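PDB 7S5E: guanylate kinase from Stenotrophomonas maltophilia, which catalyses the transfer of a phosphate from ATP to GMP, giving GDP and ADP, and so probably serves the recycling of GMP. Local coordinates for residues S36-A41 against E186-A191; N40-R45 against D193-I198. One frame throughout, in Å; residues are numbered along the deposited sequence.

Contact 1 of 2, residues S36-A41 against E186-A191; sequences SSIVNA and EVFDTA. With ADP (adenosine-5'-diphosphate), chain J.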
ATOM      1  N   SER A  36      -3.706  -6.804 -18.158  1.00 44.30           N
ATOM      2  CA  SER A  36      -4.718  -6.011 -18.857  1.00 45.50           C
ATOM      3  C   SER A  36      -6.108  -6.248 -18.283  1.00 43.78           C
ATOM      4  O   SER A  36      -6.868  -5.297 -18.067  1.00 42.68           O
ATOM      5  CB  SER A  36      -4.709  -6.318 -20.352  1.00 45.67           C
ATOM      6  OG  SER A  36      -3.543  -5.810 -20.970  1.00 50.87           O
ATOM      7  N   SER A  37      -6.462  -7.510 -18.033  1.00 44.44           N
ATOM      8  CA  SER A  37      -7.784  -7.808 -17.489  1.00 44.05           C
ATOM      9  C   SER A  37      -7.925  -7.340 -16.042  1.00 43.63           C
ATOM     10  O   SER A  37      -8.970  -6.805 -15.662  1.00 43.24           O
ATOM     11  CB  SER A  37      -8.066  -9.308 -17.612  1.00 44.66           C
ATOM     12  OG  SER A  37      -6.925 -10.081 -17.277  1.00 46.65           O
ATOM     13  N   ILE A  38      -6.874  -7.489 -15.230  1.00 43.52           N
ATOM     14  CA  ILE A  38      -6.952  -7.045 -13.841  1.00 42.86           C
ATOM     15  C   ILE A  38      -7.093  -5.527 -13.778  1.00 43.20           C
ATOM     16  O   ILE A  38      -7.906  -4.990 -13.011  1.00 42.99           O
ATOM     17  CB  ILE A  38      -5.716  -7.516 -13.055  1.00 41.33           C
ATOM     18  CG1 ILE A  38      -5.651  -9.039 -12.993  1.00 41.61           C
ATOM     19  CG2 ILE A  38      -5.755  -6.954 -11.646  1.00 39.76           C
ATOM     20  CD1 ILE A  38      -4.310  -9.544 -12.529  1.00 39.90           C
ATOM     21  N   VAL A  39      -6.308  -4.817 -14.587  1.00 40.65           N
ATOM     22  CA  VAL A  39      -6.349  -3.358 -14.591  1.00 42.24           C
ATOM     23  C   VAL A  39      -7.719  -2.861 -15.045  1.00 44.91           C
ATOM     24  O   VAL A  39      -8.264  -1.903 -14.482  1.00 46.03           O
ATOM     25  CB  VAL A  39      -5.210  -2.811 -15.475  1.00 43.75           C
ATOM     26  CG1 VAL A  39      -5.430  -1.334 -15.835  1.00 42.86           C
ATOM     27  CG2 VAL A  39      -3.845  -3.035 -14.797  1.00 40.32           C
ATOM     28  N   ASN A  40      -8.294  -3.492 -16.075  1.00 43.69           N
ATOM     29  CA  ASN A  40      -9.597  -3.050 -16.565  1.00 44.28           C
ATOM     30  C   ASN A  40     -10.675  -3.224 -15.505  1.00 44.23           C
ATOM     31  O   ASN A  40     -11.555  -2.367 -15.363  1.00 44.32           O
ATOM     32  CB  ASN A  40      -9.980  -3.809 -17.838  1.00 44.01           C
ATOM     33  CG  ASN A  40      -9.183  -3.363 -19.054  1.00 46.95           C
ATOM     34  OD1 ASN A  40      -8.666  -2.245 -19.105  1.00 47.79           O
ATOM     35  ND2 ASN A  40      -9.109  -4.228 -20.057  1.00 48.16           N
ATOM     36  N   ALA A  41     -10.629  -4.330 -14.752  1.00 46.57           N
ATOM     37  CA  ALA A  41     -11.605  -4.524 -13.685  1.00 45.50           C
ATOM     38  C   ALA A  41     -11.369  -3.538 -12.557  1.00 47.35           C
ATOM     39  O   ALA A  41     -12.324  -3.004 -11.981  1.00 49.03           O
ATOM     40  CB  ALA A  41     -11.543  -5.953 -13.153  1.00 42.14           C
ATOM     41  N   GLU A 186      -3.188 -15.529  -9.042  1.00 58.77           N
ATOM     42  CA  GLU A 186      -3.713 -16.885  -9.069  1.00 60.53           C
ATOM     43  C   GLU A 186      -5.223 -16.865  -9.281  1.00 60.82           C
ATOM     44  O   GLU A 186      -5.723 -17.388 -10.281  1.00 62.40           O
ATOM     45  CB  GLU A 186      -3.343 -17.624  -7.781  1.00 61.53           C
ATOM     46  CG  GLU A 186      -3.563 -19.120  -7.860  1.00 64.65           C
ATOM     47  CD  GLU A 186      -2.995 -19.853  -6.664  1.00 73.01           C
ATOM     48  OE1 GLU A 186      -2.357 -19.197  -5.811  1.00 74.01           O
ATOM     49  OE2 GLU A 186      -3.187 -21.086  -6.579  1.00 79.63           O
ATOM     50  N   VAL A 187      -5.950 -16.222  -8.373  1.00 53.03           N
ATOM     51  CA  VAL A 187      -7.390 -16.044  -8.487  1.00 51.37           C
ATOM     52  C   VAL A 187      -7.638 -14.618  -8.960  1.00 49.11           C
ATOM     53  O   VAL A 187      -7.250 -13.659  -8.281  1.00 47.49           O
ATOM     54  CB  VAL A 187      -8.086 -16.317  -7.144  1.00 51.38           C
ATOM     55  CG1 VAL A 187      -9.585 -16.069  -7.244  1.00 50.97           C
ATOM     56  CG2 VAL A 187      -7.806 -17.736  -6.685  1.00 55.28           C
ATOM     57  N   PHE A 188      -8.296 -14.484 -10.120  1.00 49.61           N
ATOM     58  CA  PHE A 188      -8.447 -13.183 -10.771  1.00 47.81           C
ATOM     59  C   PHE A 188      -9.114 -12.167  -9.851  1.00 46.10           C
ATOM     60  O   PHE A 188      -8.622 -11.044  -9.686  1.00 44.09           O
ATOM     61  CB  PHE A 188      -9.250 -13.343 -12.067  1.00 48.03           C
ATOM     62  CG  PHE A 188      -9.611 -12.035 -12.737  1.00 45.52           C
ATOM     63  CD1 PHE A 188      -8.668 -11.326 -13.466  1.00 44.98           C
ATOM     64  CD2 PHE A 188     -10.893 -11.525 -12.646  1.00 45.18           C
ATOM     65  CE1 PHE A 188      -8.997 -10.129 -14.083  1.00 44.21           C
ATOM     66  CE2 PHE A 188     -11.228 -10.330 -13.267  1.00 44.25           C
ATOM     67  CZ  PHE A 188     -10.281  -9.633 -13.986  1.00 42.56           C
ATOM     68  N   ASP A 189     -10.239 -12.545  -9.241  1.00 48.66           N
ATOM     69  CA  ASP A 189     -10.972 -11.607  -8.400  1.00 47.42           C
ATOM     70  C   ASP A 189     -10.138 -11.151  -7.214  1.00 47.20           C
ATOM     71  O   ASP A 189     -10.284 -10.011  -6.756  1.00 47.74           O
ATOM     72  CB  ASP A 189     -12.277 -12.236  -7.925  1.00 49.26           C
ATOM     73  CG  ASP A 189     -13.312 -12.306  -9.026  1.00 53.73           C
ATOM     74  OD1 ASP A 189     -13.018 -11.781 -10.124  1.00 52.36           O
ATOM     75  OD2 ASP A 189     -14.409 -12.871  -8.798  1.00 56.87           O
ATOM     76  N   THR A 190      -9.270 -12.022  -6.698  1.00 46.97           N
ATOM     77  CA  THR A 190      -8.392 -11.623  -5.604  1.00 44.60           C
ATOM     78  C   THR A 190      -7.345 -10.627  -6.079  1.00 43.26           C
ATOM     79  O   THR A 190      -7.036  -9.656  -5.373  1.00 41.99           O
ATOM     80  CB  THR A 190      -7.739 -12.862  -4.991  1.00 43.25           C
ATOM     81  OG1 THR A 190      -8.757 -13.715  -4.451  1.00 43.29           O
ATOM     82  CG2 THR A 190      -6.758 -12.472  -3.901  1.00 41.37           C
ATOM     83  N   ALA A 191      -6.799 -10.836  -7.279  1.00 43.47           N
ATOM     84  CA  ALA A 191      -5.813  -9.897  -7.799  1.00 41.00           C
ATOM     85  C   ALA A 191      -6.434  -8.520  -8.001  1.00 40.87           C
ATOM     86  O   ALA A 191      -5.780  -7.495  -7.774  1.00 38.75           O
ATOM     87  CB  ALA A 191      -5.204 -10.430  -9.092  1.00 40.96           C
TER
HETATM   88  PB  ADP J 302      -1.812  -9.794 -20.304  1.00 55.52           P
HETATM   89  O1B ADP J 302      -0.832  -9.938 -19.114  1.00 53.09           O
HETATM   90  O2B ADP J 302      -2.399  -8.379 -20.435  1.00 49.88           O
HETATM   91  O3B ADP J 302      -1.205 -10.199 -21.670  1.00 61.39           O
HETATM   92  PA  ADP J 302      -4.624 -10.477 -20.252  1.00 54.14           P
HETATM   93  O1A ADP J 302      -5.169  -9.754 -19.075  1.00 49.19           O
HETATM   94  O2A ADP J 302      -4.852  -9.706 -21.553  1.00 55.92           O
HETATM   95  O3A ADP J 302      -3.063 -10.753 -20.097  1.00 53.43           O
HETATM   96  O5' ADP J 302      -5.124 -11.950 -20.411  1.00 54.81           O
HETATM   97  C5' ADP J 302      -4.269 -13.077 -20.141  1.00 55.60           C
HETATM   98  C4' ADP J 302      -5.120 -14.306 -20.312  1.00 57.11           C
HETATM   99  O4' ADP J 302      -5.180 -15.033 -19.064  1.00 55.39           O
HETATM  100  C3' ADP J 302      -6.567 -13.999 -20.674  1.00 57.92           C
HETATM  101  O3' ADP J 302      -7.096 -15.066 -21.453  1.00 62.73           O
HETATM  102  C2' ADP J 302      -7.217 -13.859 -19.296  1.00 55.74           C
HETATM  103  O2' ADP J 302      -8.626 -14.052 -19.330  1.00 57.38           O
HETATM  104  C1' ADP J 302      -6.492 -14.967 -18.527  1.00 55.69           C
HETATM  105  N9  ADP J 302      -6.390 -14.756 -17.085  1.00 52.53           N
HETATM  106  C8  ADP J 302      -6.093 -13.586 -16.437  1.00 50.72           C
HETATM  107  N7  ADP J 302      -5.994 -13.709 -15.135  1.00 50.99           N
HETATM  108  C5  ADP J 302      -6.249 -15.053 -14.909  1.00 50.70           C
HETATM  109  C6  ADP J 302      -6.279 -15.832 -13.737  1.00 50.82           C
HETATM  110  N6  ADP J 302      -6.040 -15.349 -12.513  1.00 50.48           N
HETATM  111  N1  ADP J 302      -6.564 -17.147 -13.862  1.00 51.03           N
HETATM  112  C2  ADP J 302      -6.803 -17.639 -15.081  1.00 49.80           C
HETATM  113  N3  ADP J 302      -6.797 -17.005 -16.257  1.00 50.63           N
HETATM  114  C4  ADP J 302      -6.505 -15.709 -16.104  1.00 51.24           C

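Contact 2 of 2, residues N40-R45 against D193-I198; sequences NATLAR and DELCAI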
ATOM      1  N   ASN A  40      -8.294  -3.492 -16.075  1.00 43.69           N
ATOM      2  CA  ASN A  40      -9.597  -3.050 -16.565  1.00 44.28           C
ATOM      3  C   ASN A  40     -10.675  -3.224 -15.505  1.00 44.23           C
ATOM      4  O   ASN A  40     -11.555  -2.367 -15.363  1.00 44.32           O
ATOM      5  CB  ASN A  40      -9.980  -3.809 -17.838  1.00 44.01           C
ATOM      6  CG  ASN A  40      -9.183  -3.363 -19.054  1.00 46.95           C
ATOM      7  OD1 ASN A  40      -8.666  -2.245 -19.105  1.00 47.79           O
ATOM      8  ND2 ASN A  40      -9.109  -4.228 -20.057  1.00 48.16           N
ATOM      9  N   ALA A  41     -10.629  -4.330 -14.752  1.00 46.57           N
ATOM     10  CA  ALA A  41     -11.605  -4.524 -13.685  1.00 45.50           C
ATOM     11  C   ALA A  41     -11.369  -3.538 -12.557  1.00 47.35           C
ATOM     12  O   ALA A  41     -12.324  -3.004 -11.981  1.00 49.03           O
ATOM     13  CB  ALA A  41     -11.543  -5.953 -13.153  1.00 42.14           C
ATOM     14  N   THR A  42     -10.099  -3.249 -12.266  1.00 44.01           N
ATOM     15  CA  THR A  42      -9.770  -2.331 -11.182  1.00 45.35           C
ATOM     16  C   THR A  42     -10.213  -0.909 -11.511  1.00 46.48           C
ATOM     17  O   THR A  42     -10.895  -0.261 -10.708  1.00 47.13           O
ATOM     18  CB  THR A  42      -8.260  -2.381 -10.896  1.00 41.45           C
ATOM     19  OG1 THR A  42      -7.885  -3.707 -10.497  1.00 41.13           O
ATOM     20  CG2 THR A  42      -7.880  -1.411  -9.794  1.00 41.28           C
ATOM     21  N   LEU A  43      -9.861  -0.417 -12.703  1.00 46.33           N
ATOM     22  CA  LEU A  43     -10.280   0.928 -13.082  1.00 47.18           C
ATOM     23  C   LEU A  43     -11.796   1.032 -13.160  1.00 47.70           C
ATOM     24  O   LEU A  43     -12.358   2.109 -12.928  1.00 47.86           O
ATOM     25  CB  LEU A  43      -9.622   1.347 -14.388  1.00 46.66           C
ATOM     26  CG  LEU A  43      -8.097   1.351 -14.236  1.00 48.17           C
ATOM     27  CD1 LEU A  43      -7.416   1.665 -15.567  1.00 44.27           C
ATOM     28  CD2 LEU A  43      -7.636   2.287 -13.112  1.00 44.75           C
ATOM     29  N   ALA A  44     -12.468  -0.064 -13.521  1.00 48.08           N
ATOM     30  CA  ALA A  44     -13.923  -0.069 -13.507  1.00 49.97           C
ATOM     31  C   ALA A  44     -14.443   0.192 -12.103  1.00 54.00           C
ATOM     32  O   ALA A  44     -15.455   0.881 -11.925  1.00 52.16           O
ATOM     33  CB  ALA A  44     -14.447  -1.404 -14.034  1.00 48.31           C
ATOM     34  N   ARG A  45     -13.739  -0.327 -11.089  1.00 56.08           N
ATOM     35  CA  ARG A  45     -14.114  -0.112  -9.698  1.00 56.32           C
ATOM     36  C   ARG A  45     -13.546   1.177  -9.126  1.00 55.64           C
ATOM     37  O   ARG A  45     -14.141   1.736  -8.201  1.00 56.02           O
ATOM     38  CB  ARG A  45     -13.663  -1.296  -8.845  1.00 53.88           C
ATOM     39  CG  ARG A  45     -14.725  -2.359  -8.758  1.00 52.92           C
ATOM     40  CD  ARG A  45     -14.128  -3.702  -8.426  1.00 53.07           C
ATOM     41  NE  ARG A  45     -13.667  -3.728  -7.046  1.00 53.92           N
ATOM     42  CZ  ARG A  45     -13.146  -4.788  -6.446  1.00 52.62           C
ATOM     43  NH1 ARG A  45     -12.985  -5.935  -7.086  1.00 50.50           N
ATOM     44  NH2 ARG A  45     -12.793  -4.700  -5.165  1.00 51.16           N
ATOM     45  N   ASP A 193      -9.017  -7.252  -6.204  1.00 40.46           N
ATOM     46  CA  ASP A 193      -9.127  -6.693  -4.861  1.00 39.22           C
ATOM     47  C   ASP A 193      -7.786  -6.158  -4.384  1.00 38.10           C
ATOM     48  O   ASP A 193      -7.707  -5.069  -3.802  1.00 37.76           O
ATOM     49  CB  ASP A 193      -9.642  -7.749  -3.894  1.00 39.91           C
ATOM     50  CG  ASP A 193     -11.091  -8.074  -4.125  1.00 44.80           C
ATOM     51  OD1 ASP A 193     -11.797  -7.248  -4.740  1.00 46.40           O
ATOM     52  OD2 ASP A 193     -11.528  -9.159  -3.691  1.00 46.20           O
ATOM     53  N   GLU A 194      -6.714  -6.911  -4.632  1.00 36.64           N
ATOM     54  CA  GLU A 194      -5.408  -6.516  -4.126  1.00 35.14           C
ATOM     55  C   GLU A 194      -4.900  -5.260  -4.821  1.00 35.42           C
ATOM     56  O   GLU A 194      -4.273  -4.405  -4.184  1.00 34.34           O
ATOM     57  CB  GLU A 194      -4.426  -7.676  -4.275  1.00 37.03           C
ATOM     58  CG  GLU A 194      -4.699  -8.810  -3.291  1.00 38.40           C
ATOM     59  CD  GLU A 194      -3.759  -9.996  -3.455  1.00 39.65           C
ATOM     60  OE1 GLU A 194      -3.049 -10.070  -4.474  1.00 37.52           O
ATOM     61  OE2 GLU A 194      -3.739 -10.866  -2.561  1.00 44.30           O
ATOM     62  N   LEU A 195      -5.141  -5.131  -6.128  1.00 39.02           N
ATOM     63  CA  LEU A 195      -4.763  -3.900  -6.817  1.00 38.47           C
ATOM     64  C   LEU A 195      -5.640  -2.737  -6.352  1.00 35.90           C
ATOM     65  O   LEU A 195      -5.160  -1.609  -6.186  1.00 35.43           O
ATOM     66  CB  LEU A 195      -4.833  -4.094  -8.335  1.00 36.04           C
ATOM     67  CG  LEU A 195      -4.253  -2.921  -9.126  1.00 36.09           C
ATOM     68  CD1 LEU A 195      -2.793  -2.693  -8.774  1.00 34.48           C
ATOM     69  CD2 LEU A 195      -4.415  -3.114 -10.622  1.00 38.74           C
ATOM     70  N   CYS A 196      -6.924  -2.991  -6.124  1.00 35.25           N
ATOM     71  CA  CYS A 196      -7.770  -1.960  -5.533  1.00 37.18           C
ATOM     72  C   CYS A 196      -7.241  -1.532  -4.172  1.00 38.25           C
ATOM     73  O   CYS A 196      -7.302  -0.347  -3.819  1.00 37.23           O
ATOM     74  CB  CYS A 196      -9.203  -2.459  -5.379  1.00 38.81           C
ATOM     75  SG  CYS A 196     -10.103  -2.643  -6.888  1.00 44.04           S
ATOM     76  N   ALA A 197      -6.744  -2.489  -3.380  1.00 38.29           N
ATOM     77  CA  ALA A 197      -6.201  -2.141  -2.075  1.00 38.44           C
ATOM     78  C   ALA A 197      -5.001  -1.212  -2.209  1.00 38.29           C
ATOM     79  O   ALA A 197      -4.898  -0.213  -1.488  1.00 37.64           O
ATOM     80  CB  ALA A 197      -5.823  -3.412  -1.316  1.00 38.73           C
ATOM     81  N   ILE A 198      -4.119  -1.486  -3.177  1.00 36.64           N
ATOM     82  CA  ILE A 198      -2.933  -0.655  -3.360  1.00 35.16           C
ATOM     83  C   ILE A 198      -3.330   0.756  -3.779  1.00 36.65           C
ATOM     84  O   ILE A 198      -2.770   1.750  -3.300  1.00 37.21           O
ATOM     85  CB  ILE A 198      -1.988  -1.296  -4.394  1.00 35.50           C
ATOM     86  CG1 ILE A 198      -1.453  -2.634  -3.892  1.00 36.96           C
ATOM     87  CG2 ILE A 198      -0.826  -0.358  -4.735  1.00 32.95           C
ATOM     88  CD1 ILE A 198      -0.675  -3.392  -4.961  1.00 34.62           C
TER

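Contact 1 of 2, residues S36-A41 against E186-A191
Phe188 meets the first turns of helix 35-45 with the rim of its ring, and the evidence lies in where the backbone atoms fall. Ser37 O is 3.5 Å from Phe188 CZ and Ile38 N is 3.6 Å from Phe188 CE1, both near the ring plane, so the ring lies edge-on to the Ser37-Ile38 peptide. With CG anti to the backbone N (chi1 173°), the ring reaches across from the first turn of its own helix. Apolar contacts add to this: CG1 of Ile38 lies 3.7 Å from Phe188 CE1, the two side chains running past each other in opposite directions, while Ala41 CB approaches CZ obliquely. Deeper in, the tip of Ile38, CD1, touches Ala191 CB at 3.7 Å.

The polar bonds run to ADP, which bridges the two segments. At the phosphate end, Ser36 N and Ser36 OG both grip the beta-phosphate oxygen O2B, the amide at 3.1 Å. One phosphate further in, Ser37 N gives O1A a bond of 2.8 Å, and the hydroxyl of Ser37 binds the same oxygen and is itself also paired with Gly34 O of the P-loop. At the base end, ADP N6 donates to Glu186 O at 3.0 Å and 166°, a nearly straight bond to the loop just before the helix. ADP is also hydrogen-bonded by Gly32, Gly34, Lys35 and Asn185, and Ser36 belongs to the Walker A motif.

Helix 35-45 follows the central strand 24-28 and its P-loop, whereas helix 188-203 follows the edge strand 181-184. The contact therefore joins the N-terminal ends of two helices that follow strands of the same parallel sheet, with Asn185 beside Ile38 and Ala191, and Val192 of helix 188-203 touching both Ile38 and Ala41.

Contact 2 of 2, residues N40-R45 against D193-I198
Asp193 OD1 is gripped by both terminal nitrogens of Arg45, with NH2 at 2.8 Å and NH1 at 2.9 Å. The oxygen lies in the guanidinium plane between NH1 and NH2, an end-on grip in which both nitrogens share one acceptor; the bonds bend to 150° for NH2 and 140° for NH1. The carboxylate plane is turned steeply against the guanidinium, in keeping with a salt bridge carried by one oxygen rather than by two matched pairs. A bend at chi3 in the Arg45 chain brings the group across to the facing helix. Beneath it, Cys196 SG lies over one guanidinium face, offset toward the rim and 3.7 Å from Arg45 NE. Sulfur and carboxylate thus meet different aspects of the same flat group, one a face and the other an edge.

The two helices are those that follow strands 24-28 and 181-184 in the three-layer alpha/beta fold of the P-loop NTPases. Their axes approach to 9.3 Å in these segments and run at 51° to each other, and the nearest CA atoms are those of Thr42 and Cys196. Thr42 points into the interface. Its CG2, anti to the backbone N, reaches Cys196 SG at 3.9 Å, while the hydroxyl points along its own helix to bond Ile38 O, and OG1 also touches Leu195 CD2 at 3.5 Å. The Thr42 and Leu195 side chains cross at about a right angle. Leu195 also packs on Val137 and Ile183 of the parallel sheet, and on another side of helix 188-203 Glu194 packs against Leu204 of the second subunit.

Overall arrangement
From the N terminus, strand 24-28 and the P-loop lead into helix 35-45, where both contacts begin, sharing Asn40 and Ala41. The chain then passes through the mixed sheet, strands 114-117 and 135-140, and helices 144-154 and 159-173 before strand 181-184 delivers helix 188-203. Contact 1 closes a loop of 144 intervening residues and contact 2 one of 147; since 40-45 starts after 36-41 but lies before 186-191, and 193-198 follows 186-191, the loops cross. Leu195 of contact 2 meets Ile38 and Val39 of contact 1, so the two contacts form one continuous interface between helices 35-45 and 188-203, starting at the ADP site.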